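Local coordinates for sulfur oxidation protein soxB (PDB 2WDD) that hydrolyses the sulfur-sulfur bond of a cysteine S-thiosulfonate in the bacterial sulfur oxidation pathway and carries two manganese ions, at residues Leu20-Pro24 with Asp113-Arg117; Tyr26-Leu32 with Met313-Leu319; Phe91-Arg96 with Thr409-Gly413; Thr362-Val366 with Ala531-Arg535. One frame throughout, in Å; residues are numbered along the deposited sequence.

Contact 1 (Leu20-Pro24 with Asp113-Arg117)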
loop_
_atom_site.group_PDB
_atom_site.type_symbol
_atom_site.label_atom_id
_atom_site.label_comp_id
_atom_site.label_asym_id
_atom_site.label_seq_id
_atom_site.Cartn_x
_atom_site.Cartn_y
_atom_site.Cartn_z
ATOM N N LEU A 20 -8.621 5.556 -21.395
ATOM C CA LEU A 20 -9.921 4.894 -21.467
ATOM C C LEU A 20 -9.808 3.374 -21.581
ATOM O O LEU A 20 -8.722 2.809 -21.437
ATOM C CB LEU A 20 -10.790 5.493 -22.577
ATOM C CG LEU A 20 -10.718 4.907 -23.986
ATOM C CD1 LEU A 20 -11.694 5.646 -24.899
ATOM C CD2 LEU A 20 -9.299 4.978 -24.536
ATOM N N TYR A 21 -10.933 2.716 -21.838
ATOM C CA TYR A 21 -10.986 1.259 -21.865
ATOM C C TYR A 21 -10.988 0.552 -23.222
ATOM O O TYR A 21 -10.667 -0.634 -23.300
ATOM C CB TYR A 21 -12.170 0.784 -21.025
ATOM C CG TYR A 21 -12.323 1.540 -19.722
ATOM C CD1 TYR A 21 -11.309 1.529 -18.772
ATOM C CD2 TYR A 21 -13.476 2.265 -19.442
ATOM C CE1 TYR A 21 -11.437 2.216 -17.585
ATOM C CE2 TYR A 21 -13.615 2.957 -18.254
ATOM C CZ TYR A 21 -12.588 2.924 -17.328
ATOM O OH TYR A 21 -12.717 3.594 -16.135
ATOM N N ASP A 22 -11.361 1.263 -24.284
ATOM C CA ASP A 22 -11.418 0.668 -25.619
ATOM C C ASP A 22 -10.052 0.648 -26.294
ATOM O O ASP A 22 -9.742 1.505 -27.121
ATOM C CB ASP A 22 -12.433 1.405 -26.498
ATOM C CG ASP A 22 -12.693 0.689 -27.813
ATOM O OD1 ASP A 22 -12.554 -0.551 -27.856
ATOM O OD2 ASP A 22 -13.038 1.367 -28.804
ATOM N N LEU A 23 -9.242 -0.347 -25.943
ATOM C CA LEU A 23 -7.899 -0.488 -26.492
ATOM C C LEU A 23 -7.820 -1.515 -27.612
ATOM O O LEU A 23 -8.414 -2.585 -27.531
ATOM C CB LEU A 23 -6.928 -0.906 -25.381
ATOM C CG LEU A 23 -6.553 0.118 -24.311
ATOM C CD1 LEU A 23 -5.974 -0.609 -23.100
ATOM C CD2 LEU A 23 -5.543 1.113 -24.862
ATOM N N PRO A 24 -7.028 -1.222 -28.651
ATOM C CA PRO A 24 -6.855 -2.177 -29.749
ATOM C C PRO A 24 -5.962 -3.323 -29.288
ATOM O O PRO A 24 -5.274 -3.215 -28.271
ATOM C CB PRO A 24 -6.140 -1.350 -30.825
ATOM C CG PRO A 24 -5.492 -0.231 -30.093
ATOM C CD PRO A 24 -6.388 0.075 -28.933
ATOM N N ASP A 113 -14.166 -7.006 -18.540
ATOM C CA ASP A 113 -14.255 -6.297 -19.813
ATOM C C ASP A 113 -12.971 -6.525 -20.605
ATOM O O ASP A 113 -12.996 -6.952 -21.760
ATOM C CB ASP A 113 -14.459 -4.801 -19.565
ATOM C CG ASP A 113 -14.452 -3.985 -20.845
ATOM O OD1 ASP A 113 -15.493 -3.962 -21.533
ATOM O OD2 ASP A 113 -13.437 -3.314 -21.128
ATOM N N GLN A 114 -11.840 -6.279 -19.957
ATOM C CA GLN A 114 -10.556 -6.417 -20.618
ATOM C C GLN A 114 -10.214 -7.842 -21.007
ATOM O O GLN A 114 -9.700 -8.093 -22.102
ATOM C CB GLN A 114 -9.456 -5.786 -19.763
ATOM C CG GLN A 114 -9.691 -4.303 -19.543
ATOM C CD GLN A 114 -9.528 -3.507 -20.823
ATOM O OE1 GLN A 114 -8.465 -3.531 -21.435
ATOM N NE2 GLN A 114 -10.565 -2.763 -21.209
ATOM N N LYS A 115 -10.495 -8.783 -20.114
ATOM C CA LYS A 115 -10.201 -10.180 -20.403
ATOM C C LYS A 115 -11.030 -10.671 -21.589
ATOM O O LYS A 115 -10.519 -11.383 -22.449
ATOM C CB LYS A 115 -10.458 -11.062 -19.177
ATOM C CG LYS A 115 -9.916 -12.477 -19.329
ATOM C CD LYS A 115 -9.889 -13.214 -17.998
ATOM C CE LYS A 115 -9.621 -14.696 -18.203
ATOM N NZ LYS A 115 -9.783 -15.461 -16.936
ATOM N N ALA A 116 -12.303 -10.287 -21.629
ATOM C CA ALA A 116 -13.189 -10.698 -22.723
ATOM C C ALA A 116 -12.662 -10.141 -24.040
ATOM O O ALA A 116 -12.617 -10.836 -25.056
ATOM C CB ALA A 116 -14.609 -10.207 -22.469
ATOM N N ARG A 117 -12.269 -8.873 -24.007
ATOM C CA ARG A 117 -11.732 -8.215 -25.190
ATOM C C ARG A 117 -10.525 -8.982 -25.712
ATOM O O ARG A 117 -10.436 -9.267 -26.909
ATOM C CB ARG A 117 -11.329 -6.773 -24.877
ATOM C CG ARG A 117 -12.491 -5.815 -24.687
ATOM C CD ARG A 117 -11.981 -4.440 -24.281
ATOM N NE ARG A 117 -13.040 -3.584 -23.759
ATOM C CZ ARG A 117 -13.450 -2.464 -24.348
ATOM N NH1 ARG A 117 -12.893 -2.072 -25.485
ATOM N NH2 ARG A 117 -14.417 -1.740 -23.802
HETATM O O HOH W 1 -11.086 -3.611 -27.790
#
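This is a polar surface contact. It holds the start of the ordered chain, Leu20-Pro24, against one side of helix 104-120. Asp22 is the centre of an inverse gamma turn, closed by a weak hydrogen bond from Leu23 N to Tyr21 O (3.0 Å). The turn presents its polar groups to the helix. Gln114 NE2 donates a well-aligned hydrogen bond to Tyr21 O at 3.0 Å. One helical turn further on, Arg117 NH1 meets Asp22 OD1 at 2.8 Å in a salt bridge whose hydrogen bond is weak. The guanidinium is held from its other side by Asp113, with Arg117 NE 2.7 Å from Asp113 OD2. Asp22, Arg117 and Asp113 therefore form a salt-bridge network with one arginine between two acids. Asp113 OD2 also accepts a bond from Gln114 NE2 (2.9 Å), so the Gln114 amide nitrogen bonds to both Tyr21 O and Asp113 OD2. A water links Leu23 O (2.9 Å) and, weakly, Arg117 NH1 (3.3 Å). Three side chains of the contact also reach the adjacent sheet. Gln114 OE1 accepts a bond from Arg314 of strand 311-320, Tyr21 OH bonds to Pro333 O, and Leu23 packs on Arg328, Arg330 and Leu332 of strand 323-333.

Contact 2 (Tyr26-Leu32 with Met313-Leu319)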
loop_
_atom_site.group_PDB
_atom_site.type_symbol
_atom_site.label_atom_id
_atom_site.label_comp_id
_atom_site.label_asym_id
_atom_site.label_seq_id
_atom_site.Cartn_x
_atom_site.Cartn_y
_atom_site.Cartn_z
ATOM N N TYR A 26 -2.834 -5.945 -28.934
ATOM C CA TYR A 26 -1.390 -5.768 -28.950
ATOM C C TYR A 26 -0.705 -6.969 -28.318
ATOM O O TYR A 26 -1.004 -7.334 -27.184
ATOM C CB TYR A 26 -0.965 -4.501 -28.197
ATOM C CG TYR A 26 0.530 -4.230 -28.270
ATOM C CD1 TYR A 26 1.052 -3.340 -29.202
ATOM C CD2 TYR A 26 1.422 -4.898 -27.437
ATOM C CE1 TYR A 26 2.417 -3.111 -29.294
ATOM C CE2 TYR A 26 2.791 -4.671 -27.517
ATOM C CZ TYR A 26 3.281 -3.774 -28.441
ATOM O OH TYR A 26 4.635 -3.529 -28.516
ATOM N N GLY A 27 0.216 -7.576 -29.056
ATOM C CA GLY A 27 1.021 -8.671 -28.557
ATOM C C GLY A 27 0.421 -10.059 -28.449
ATOM O O GLY A 27 -0.656 -10.351 -28.986
ATOM N N ASP A 28 1.156 -10.913 -27.744
ATOM C CA ASP A 28 0.822 -12.317 -27.567
ATOM C C ASP A 28 0.138 -12.630 -26.245
ATOM O O ASP A 28 -0.570 -13.631 -26.132
ATOM C CB ASP A 28 2.103 -13.142 -27.645
ATOM C CG ASP A 28 2.933 -12.811 -28.872
ATOM O OD1 ASP A 28 2.458 -13.101 -29.989
ATOM O OD2 ASP A 28 4.049 -12.264 -28.729
ATOM N N ALA A 29 0.399 -11.811 -25.233
ATOM C CA ALA A 29 -0.160 -12.065 -23.911
ATOM C C ALA A 29 -0.530 -10.762 -23.241
ATOM O O ALA A 29 0.104 -9.730 -23.464
ATOM C CB ALA A 29 0.851 -12.817 -23.051
ATOM N N THR A 30 -1.547 -10.819 -22.398
ATOM C CA THR A 30 -1.957 -9.639 -21.665
ATOM C C THR A 30 -2.008 -9.972 -20.196
ATOM O O THR A 30 -2.628 -10.958 -19.803
ATOM C CB THR A 30 -3.312 -9.120 -22.123
ATOM O OG1 THR A 30 -3.218 -8.711 -23.495
ATOM C CG2 THR A 30 -3.742 -7.921 -21.258
ATOM N N LEU A 31 -1.388 -9.120 -19.387
ATOM C CA LEU A 31 -1.431 -9.272 -17.937
ATOM C C LEU A 31 -2.347 -8.172 -17.395
ATOM O O LEU A 31 -2.216 -6.995 -17.761
ATOM C CB LEU A 31 -0.030 -9.155 -17.327
ATOM C CG LEU A 31 1.086 -9.996 -17.964
ATOM C CD1 LEU A 31 2.395 -9.779 -17.243
ATOM C CD2 LEU A 31 0.700 -11.477 -17.956
ATOM N N LEU A 32 -3.319 -8.570 -16.582
ATOM C CA LEU A 32 -4.250 -7.641 -15.942
ATOM C C LEU A 32 -3.821 -7.686 -14.483
ATOM O O LEU A 32 -4.004 -8.696 -13.798
ATOM C CB LEU A 32 -5.697 -8.088 -16.124
ATOM C CG LEU A 32 -6.070 -8.196 -17.617
ATOM C CD1 LEU A 32 -7.480 -8.768 -17.814
ATOM C CD2 LEU A 32 -5.919 -6.837 -18.322
ATOM N N MET A 313 -3.788 -2.353 -14.096
ATOM C CA MET A 313 -2.705 -2.139 -15.041
ATOM C C MET A 313 -2.790 -3.194 -16.124
ATOM O O MET A 313 -2.718 -4.391 -15.836
ATOM C CB MET A 313 -1.343 -2.217 -14.355
ATOM C CG MET A 313 -0.804 -0.851 -13.964
ATOM S SD MET A 313 -1.930 0.126 -12.964
ATOM C CE MET A 313 -2.006 -0.911 -11.456
ATOM N N ARG A 314 -2.959 -2.758 -17.372
ATOM C CA ARG A 314 -3.010 -3.701 -18.474
ATOM C C ARG A 314 -1.659 -3.682 -19.161
ATOM O O ARG A 314 -1.205 -2.635 -19.637
ATOM C CB ARG A 314 -4.115 -3.363 -19.471
ATOM C CG ARG A 314 -4.080 -4.289 -20.696
ATOM C CD ARG A 314 -5.285 -4.125 -21.622
ATOM N NE ARG A 314 -5.009 -4.806 -22.889
ATOM C CZ ARG A 314 -5.882 -4.955 -23.877
ATOM N NH1 ARG A 314 -7.119 -4.502 -23.749
ATOM N NH2 ARG A 314 -5.510 -5.563 -24.995
ATOM N N VAL A 315 -0.986 -4.826 -19.149
ATOM C CA VAL A 315 0.339 -4.929 -19.739
ATOM C C VAL A 315 0.315 -5.952 -20.864
ATOM O O VAL A 315 0.205 -7.153 -20.614
ATOM C CB VAL A 315 1.407 -5.298 -18.702
ATOM C CG1 VAL A 315 2.807 -5.257 -19.321
ATOM C CG2 VAL A 315 1.326 -4.368 -17.485
ATOM N N ASP A 316 0.422 -5.472 -22.102
ATOM C CA ASP A 316 0.399 -6.349 -23.274
ATOM C C ASP A 316 1.822 -6.609 -23.707
ATOM O O ASP A 316 2.617 -5.686 -23.809
ATOM C CB ASP A 316 -0.391 -5.708 -24.409
ATOM C CG ASP A 316 -1.784 -5.310 -23.986
ATOM O OD1 ASP A 316 -2.541 -6.209 -23.577
ATOM O OD2 ASP A 316 -2.122 -4.105 -24.046
ATOM N N LEU A 317 2.162 -7.881 -23.879
ATOM C CA LEU A 317 3.519 -8.269 -24.208
ATOM C C LEU A 317 3.706 -8.884 -25.587
ATOM O O LEU A 317 3.023 -9.852 -25.946
ATOM C CB LEU A 317 4.040 -9.290 -23.191
ATOM C CG LEU A 317 3.875 -8.936 -21.712
ATOM C CD1 LEU A 317 4.307 -10.103 -20.823
ATOM C CD2 LEU A 317 4.661 -7.671 -21.399
ATOM N N LYS A 318 4.697 -8.381 -26.318
ATOM C CA LYS A 318 5.110 -9.015 -27.561
ATOM C C LYS A 318 6.334 -9.811 -27.129
ATOM O O LYS A 318 7.345 -9.240 -26.719
ATOM C CB LYS A 318 5.554 -7.977 -28.589
ATOM C CG LYS A 318 4.459 -7.501 -29.485
ATOM C CD LYS A 318 5.035 -6.582 -30.543
ATOM C CE LYS A 318 3.979 -6.142 -31.528
ATOM N NZ LYS A 318 4.561 -5.168 -32.495
ATOM N N LEU A 319 6.248 -11.131 -27.189
ATOM C CA LEU A 319 7.349 -11.954 -26.737
ATOM C C LEU A 319 8.248 -12.381 -27.887
ATOM O O LEU A 319 7.846 -12.325 -29.055
ATOM C CB LEU A 319 6.811 -13.214 -26.039
ATOM C CG LEU A 319 5.785 -12.978 -24.921
ATOM C CD1 LEU A 319 5.246 -14.305 -24.388
ATOM C CD2 LEU A 319 6.404 -12.162 -23.805
HETATM O O HOH W 2 5.480 -2.837 -31.270
HETATM O O HOH W 3 -3.958 -7.323 -26.817
HETATM O O HOH W 4 5.688 -11.580 -30.669
#
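Strands 29-32 and 313-319 run antiparallel, at 161° between short axes that approach to 4.6 Å. They are neighbours in a mixed sheet of the metallophosphoesterase-type domain, in which strand 29-34 lies between 124-129 and 311-320. Leu31 and Val315 form a hydrogen-bonded pair, with Leu31 N to Val315 O at 2.8 Å and Val315 N to Leu31 O at 2.9 Å. The next such pair is distorted. Leu317 N reaches Ala29 O at 2.8 Å, but Leu317 O takes Asp28 N at 2.8 Å and Ala29 N only weakly at 3.4 Å. This is a classic beta bulge.

Ala29, Leu31, Val315 and Leu317 share one face, where Leu31 CD1 lies 4.1 Å from Leu317 CD1. Leu31 also packs on Leu212 and Ala29 on Val207, on strands 210-217 and 202-207 of the facing sheet. On the other face, towards helix 104-120, Thr30 OG1 donates to Asp316 OD1 (2.6 Å). Arg314 NE forms a salt bridge to Asp316 OD1 at 2.9 Å, while Asp316 OD2 pairs with Arg328 and Arg314 NH1 with Gln114. Lys318 CE lies over the Tyr26 ring. Asp28 OD2 accepts Leu319 N at 2.9 Å, and one water donates to both Asp28 OD2 (2.6 Å) and Leu319 O (2.8 Å).

Contact 3 (Phe91-Arg96 with Thr409-Gly413)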
loop_
_atom_site.group_PDB
_atom_site.type_symbol
_atom_site.label_atom_id
_atom_site.label_comp_id
_atom_site.label_asym_id
_atom_site.label_seq_id
_atom_site.Cartn_x
_atom_site.Cartn_y
_atom_site.Cartn_z
ATOM N N PHE A 91 -7.030 17.466 -6.533
ATOM C CA PHE A 91 -7.735 16.286 -6.045
ATOM C C PHE A 91 -9.222 16.401 -5.761
ATOM O O PHE A 91 -10.014 15.633 -6.312
ATOM C CB PHE A 91 -7.017 15.593 -4.894
ATOM C CG PHE A 91 -7.681 14.317 -4.474
ATOM C CD1 PHE A 91 -7.485 13.148 -5.198
ATOM C CD2 PHE A 91 -8.578 14.304 -3.418
ATOM C CE1 PHE A 91 -8.125 11.964 -4.829
ATOM C CE2 PHE A 91 -9.246 13.143 -3.064
ATOM C CZ PHE A 91 -9.015 11.967 -3.765
ATOM N N VAL A 92 -9.604 17.294 -4.855
ATOM C CA VAL A 92 -11.014 17.376 -4.508
ATOM C C VAL A 92 -11.868 17.671 -5.739
ATOM O O VAL A 92 -12.897 17.024 -5.955
ATOM C CB VAL A 92 -11.281 18.371 -3.377
ATOM C CG1 VAL A 92 -12.787 18.518 -3.157
ATOM C CG2 VAL A 92 -10.579 17.924 -2.098
ATOM N N GLU A 93 -11.431 18.637 -6.550
ATOM C CA GLU A 93 -12.178 18.997 -7.749
ATOM C C GLU A 93 -12.353 17.795 -8.671
ATOM O O GLU A 93 -13.457 17.534 -9.159
ATOM C CB GLU A 93 -11.495 20.149 -8.491
ATOM C CG GLU A 93 -11.415 21.437 -7.685
ATOM C CD GLU A 93 -10.991 22.633 -8.517
ATOM O OE1 GLU A 93 -11.605 22.875 -9.578
ATOM O OE2 GLU A 93 -10.057 23.347 -8.099
ATOM N N LEU A 94 -11.280 17.041 -8.884
ATOM C CA LEU A 94 -11.355 15.870 -9.753
ATOM C C LEU A 94 -12.153 14.718 -9.143
ATOM O O LEU A 94 -12.790 13.954 -9.864
ATOM C CB LEU A 94 -9.962 15.417 -10.196
ATOM C CG LEU A 94 -9.237 16.495 -11.008
ATOM C CD1 LEU A 94 -7.901 15.975 -11.527
ATOM C CD2 LEU A 94 -10.121 16.993 -12.164
ATOM N N ALA A 95 -12.138 14.606 -7.816
ATOM C CA ALA A 95 -12.913 13.564 -7.154
ATOM C C ALA A 95 -14.407 13.859 -7.367
ATOM O O ALA A 95 -15.211 12.939 -7.587
ATOM C CB ALA A 95 -12.563 13.516 -5.658
ATOM N N ARG A 96 -14.777 15.135 -7.328
ATOM C CA ARG A 96 -16.174 15.503 -7.573
ATOM C C ARG A 96 -16.520 15.255 -9.040
ATOM O O ARG A 96 -17.650 14.909 -9.373
ATOM C CB ARG A 96 -16.420 16.973 -7.237
ATOM C CG ARG A 96 -15.981 17.370 -5.843
ATOM C CD ARG A 96 -17.143 17.431 -4.893
ATOM N NE ARG A 96 -16.742 17.964 -3.596
ATOM C CZ ARG A 96 -16.991 17.361 -2.440
ATOM N NH1 ARG A 96 -17.638 16.203 -2.424
ATOM N NH2 ARG A 96 -16.584 17.917 -1.309
ATOM N N THR A 409 -9.499 8.217 1.616
ATOM C CA THR A 409 -9.512 9.671 1.660
ATOM C C THR A 409 -10.949 10.154 1.853
ATOM O O THR A 409 -11.832 9.748 1.112
ATOM C CB THR A 409 -8.917 10.253 0.351
ATOM O OG1 THR A 409 -7.598 9.727 0.132
ATOM C CG2 THR A 409 -8.849 11.765 0.416
ATOM N N ILE A 410 -11.171 11.019 2.840
ATOM C CA ILE A 410 -12.511 11.564 3.116
ATOM C C ILE A 410 -12.613 12.961 2.523
ATOM O O ILE A 410 -11.788 13.825 2.799
ATOM C CB ILE A 410 -12.773 11.623 4.633
ATOM C CG1 ILE A 410 -12.431 10.286 5.282
ATOM C CG2 ILE A 410 -14.222 12.015 4.916
ATOM C CD1 ILE A 410 -13.228 9.162 4.723
ATOM N N LEU A 411 -13.639 13.190 1.713
ATOM C CA LEU A 411 -13.805 14.488 1.066
ATOM C C LEU A 411 -14.466 15.486 2.000
ATOM O O LEU A 411 -15.159 15.106 2.947
ATOM C CB LEU A 411 -14.674 14.344 -0.183
ATOM C CG LEU A 411 -14.171 13.422 -1.297
ATOM C CD1 LEU A 411 -15.147 13.495 -2.493
ATOM C CD2 LEU A 411 -12.770 13.855 -1.709
ATOM N N PRO A 412 -14.323 16.780 1.699
ATOM C CA PRO A 412 -15.007 17.775 2.530
ATOM C C PRO A 412 -16.510 17.518 2.497
ATOM O O PRO A 412 -17.085 17.263 1.433
ATOM C CB PRO A 412 -14.690 19.094 1.818
ATOM C CG PRO A 412 -13.400 18.832 1.096
ATOM C CD PRO A 412 -13.482 17.405 0.658
ATOM N N GLY A 413 -17.140 17.571 3.666
ATOM C CA GLY A 413 -18.569 17.353 3.788
ATOM C C GLY A 413 -18.985 15.896 3.844
ATOM O O GLY A 413 -20.166 15.589 4.021
HETATM O O HOH W 5 -18.558 15.243 0.104
#
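Phe91 opens helix 91-98 and turns its ring towards the loop 409-413. Its CE2 lies 3.8 Å from both Thr409 CG2 and Leu411 CD2, so the ring is in apolar contact with both. Val92 comes next and also points across the gap. Its CG1 touches Pro412 CD at 4.0 Å, close to where the two backbones are nearest, with the CA atoms of Val92 and Leu411 6.9 Å apart. Ala95 is one turn beyond Phe91, and the helical bond from Ala95 N to Phe91 O is 2.8 Å. Ala95 CB meets Leu411 CD2 at 4.0 Å. Leu411 thus packs against both Phe91 and Ala95. Tyr45 of a nearby loop also touches Ala95 and Leu411, and Met47 touches Phe91. Arg96 ends the segment. Its side chain bends back to the loop, where NH2 donates to Pro412 O at 2.9 Å. A water joins Arg96 NH1 (2.9 Å) to the same Pro412 O (2.8 Å). Arg96 NE forms a salt bridge with the terminal carboxylate of Gly562.

The loop falls in the sequence range of the 5'-nucleotidase C-terminal domain, so the contact joins that part of the chain to a helix from the N-terminal part. Apolar packing makes up its buried side. At the exposed rim, one arginine ties together the helix, the backbone of the loop and the C-terminus of the chain.

Contact 4 (Thr362-Val366 with Ala531-Arg535)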
loop_
_atom_site.group_PDB
_atom_site.type_symbol
_atom_site.label_atom_id
_atom_site.label_comp_id
_atom_site.label_asym_id
_atom_site.label_seq_id
_atom_site.Cartn_x
_atom_site.Cartn_y
_atom_site.Cartn_z
ATOM N N THR A 362 -23.346 3.798 8.925
ATOM C CA THR A 362 -23.993 4.935 9.567
ATOM C C THR A 362 -22.929 5.996 9.831
ATOM O O THR A 362 -21.810 5.679 10.233
ATOM C CB THR A 362 -24.724 4.531 10.858
ATOM O OG1 THR A 362 -25.640 3.470 10.571
ATOM C CG2 THR A 362 -25.494 5.723 11.426
ATOM N N PRO A 363 -23.264 7.270 9.599
ATOM C CA PRO A 363 -22.223 8.273 9.853
ATOM C C PRO A 363 -21.859 8.370 11.328
ATOM O O PRO A 363 -22.735 8.350 12.203
ATOM C CB PRO A 363 -22.874 9.587 9.398
ATOM C CG PRO A 363 -23.972 9.180 8.480
ATOM C CD PRO A 363 -24.469 7.865 8.999
ATOM N N LEU A 364 -20.563 8.481 11.597
ATOM C CA LEU A 364 -20.072 8.672 12.948
ATOM C C LEU A 364 -19.894 10.170 13.160
ATOM O O LEU A 364 -20.202 10.703 14.224
ATOM C CB LEU A 364 -18.741 7.955 13.151
ATOM C CG LEU A 364 -18.763 6.430 13.195
ATOM C CD1 LEU A 364 -17.339 5.916 13.131
ATOM C CD2 LEU A 364 -19.449 5.954 14.481
ATOM N N ALA A 365 -19.405 10.849 12.126
ATOM C CA ALA A 365 -19.217 12.291 12.178
ATOM C C ALA A 365 -19.032 12.782 10.757
ATOM O O ALA A 365 -18.790 11.988 9.852
ATOM C CB ALA A 365 -17.979 12.650 13.008
ATOM N N VAL A 366 -19.150 14.086 10.566
ATOM C CA VAL A 366 -18.922 14.679 9.252
ATOM C C VAL A 366 -17.574 15.392 9.246
ATOM O O VAL A 366 -17.246 16.131 10.181
ATOM C CB VAL A 366 -20.059 15.646 8.862
ATOM C CG1 VAL A 366 -19.673 16.466 7.621
ATOM C CG2 VAL A 366 -21.333 14.862 8.617
ATOM N N ALA A 531 -13.995 5.991 17.299
ATOM C CA ALA A 531 -15.449 6.022 17.231
ATOM C C ALA A 531 -16.015 6.792 18.430
ATOM O O ALA A 531 -16.928 7.584 18.268
ATOM C CB ALA A 531 -16.038 4.620 17.142
ATOM N N GLU A 532 -15.436 6.587 19.612
ATOM C CA GLU A 532 -15.881 7.297 20.810
ATOM C C GLU A 532 -15.756 8.807 20.624
ATOM O O GLU A 532 -16.669 9.573 20.952
ATOM C CB GLU A 532 -15.044 6.863 22.016
ATOM C CG GLU A 532 -15.637 5.709 22.790
ATOM C CD GLU A 532 -14.780 5.295 23.968
ATOM O OE1 GLU A 532 -13.940 6.100 24.417
ATOM O OE2 GLU A 532 -14.941 4.156 24.437
ATOM N N TYR A 533 -14.614 9.241 20.104
ATOM C CA TYR A 533 -14.362 10.652 19.880
ATOM C C TYR A 533 -15.309 11.216 18.823
ATOM O O TYR A 533 -15.967 12.231 19.041
ATOM C CB TYR A 533 -12.920 10.847 19.416
ATOM C CG TYR A 533 -12.591 12.262 18.995
ATOM C CD1 TYR A 533 -12.537 13.289 19.924
ATOM C CD2 TYR A 533 -12.351 12.568 17.660
ATOM C CE1 TYR A 533 -12.200 14.589 19.539
ATOM C CE2 TYR A 533 -12.021 13.856 17.270
ATOM C CZ TYR A 533 -11.961 14.863 18.206
ATOM O OH TYR A 533 -11.631 16.142 17.806
ATOM N N LEU A 534 -15.353 10.568 17.663
ATOM C CA LEU A 534 -16.184 11.041 16.561
ATOM C C LEU A 534 -17.672 11.136 16.897
ATOM O O LEU A 534 -18.318 12.131 16.555
ATOM C CB LEU A 534 -15.975 10.174 15.313
ATOM C CG LEU A 534 -14.561 10.219 14.721
ATOM C CD1 LEU A 534 -14.444 9.204 13.580
ATOM C CD2 LEU A 534 -14.227 11.619 14.218
ATOM N N ARG A 535 -18.217 10.102 17.540
ATOM C CA ARG A 535 -19.638 10.110 17.916
ATOM C C ARG A 535 -19.911 11.338 18.773
ATOM O O ARG A 535 -20.908 12.022 18.588
ATOM C CB ARG A 535 -20.000 8.874 18.750
ATOM C CG ARG A 535 -19.855 7.536 18.061
ATOM C CD ARG A 535 -20.043 6.406 19.081
ATOM N NE ARG A 535 -19.996 5.087 18.458
ATOM C CZ ARG A 535 -19.259 4.075 18.897
ATOM N NH1 ARG A 535 -18.507 4.222 19.978
ATOM N NH2 ARG A 535 -19.277 2.912 18.260
HETATM O O HOH W 6 -21.839 12.019 15.786
#
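Leu364 lays its side chain along helix 526-537, overlapping Ala531, Leu534 and Arg535. Its CD1 is 4.4 Å from Ala531 CB, and its CB is 4.2 Å from Leu534 CB. Its CD2 rests 3.9 Å from CG of Arg535, on the aliphatic part of that side chain. Ala365 follows, also directed at the helix, and its CB is 3.9 Å from Leu534 CB and 3.6 Å from Leu534 O. The backbones come close: the CA atoms of Ala365 and Leu534 are 5.5 Å apart, and those of Leu364 and Arg535 are 5.2 Å apart.

No direct hydrogen bond crosses the contact. Leu364 O and Leu534 O face each other at 3.3 Å, and both are acceptors. A water donates to Leu364 O (2.6 Å) and to Arg535 O (3.0 Å), joining the segments indirectly. The contact is otherwise plain apolar packing of segment 362-366 on a helix, away from the manganese site.

Strand 365-367 is the middle strand of a small three-stranded sheet, between 415-416 and 539-540. Leu534 packs on Ile416 and Val540 of those outer strands. Trp418 of helix 418-425 also touches Leu364, Ala531 and Arg535.

Contacts 1 and 2 are neighbours, with centres 12 Å apart. They share the bond from Arg314 NH1 to Gln114 OE1 (2.8 Å), and Leu23 CD1 packs 3.9 Å from Arg314 CD. Contacts 3 and 4 form a second pair, 19 Å between centres, and meet where Gly413 O lies 3.7 Å from Val366 CG1. The two pairs do not touch: the centres of contacts 2 and 4 are about 45 Å apart, on opposite sides of the chain's centre. The manganese site lies nearest to contacts 2 and 3. The side chain of Met313 is about 9 Å from that of the metal ligand Asp36, and that of Thr409 about 11 Å from that of His288.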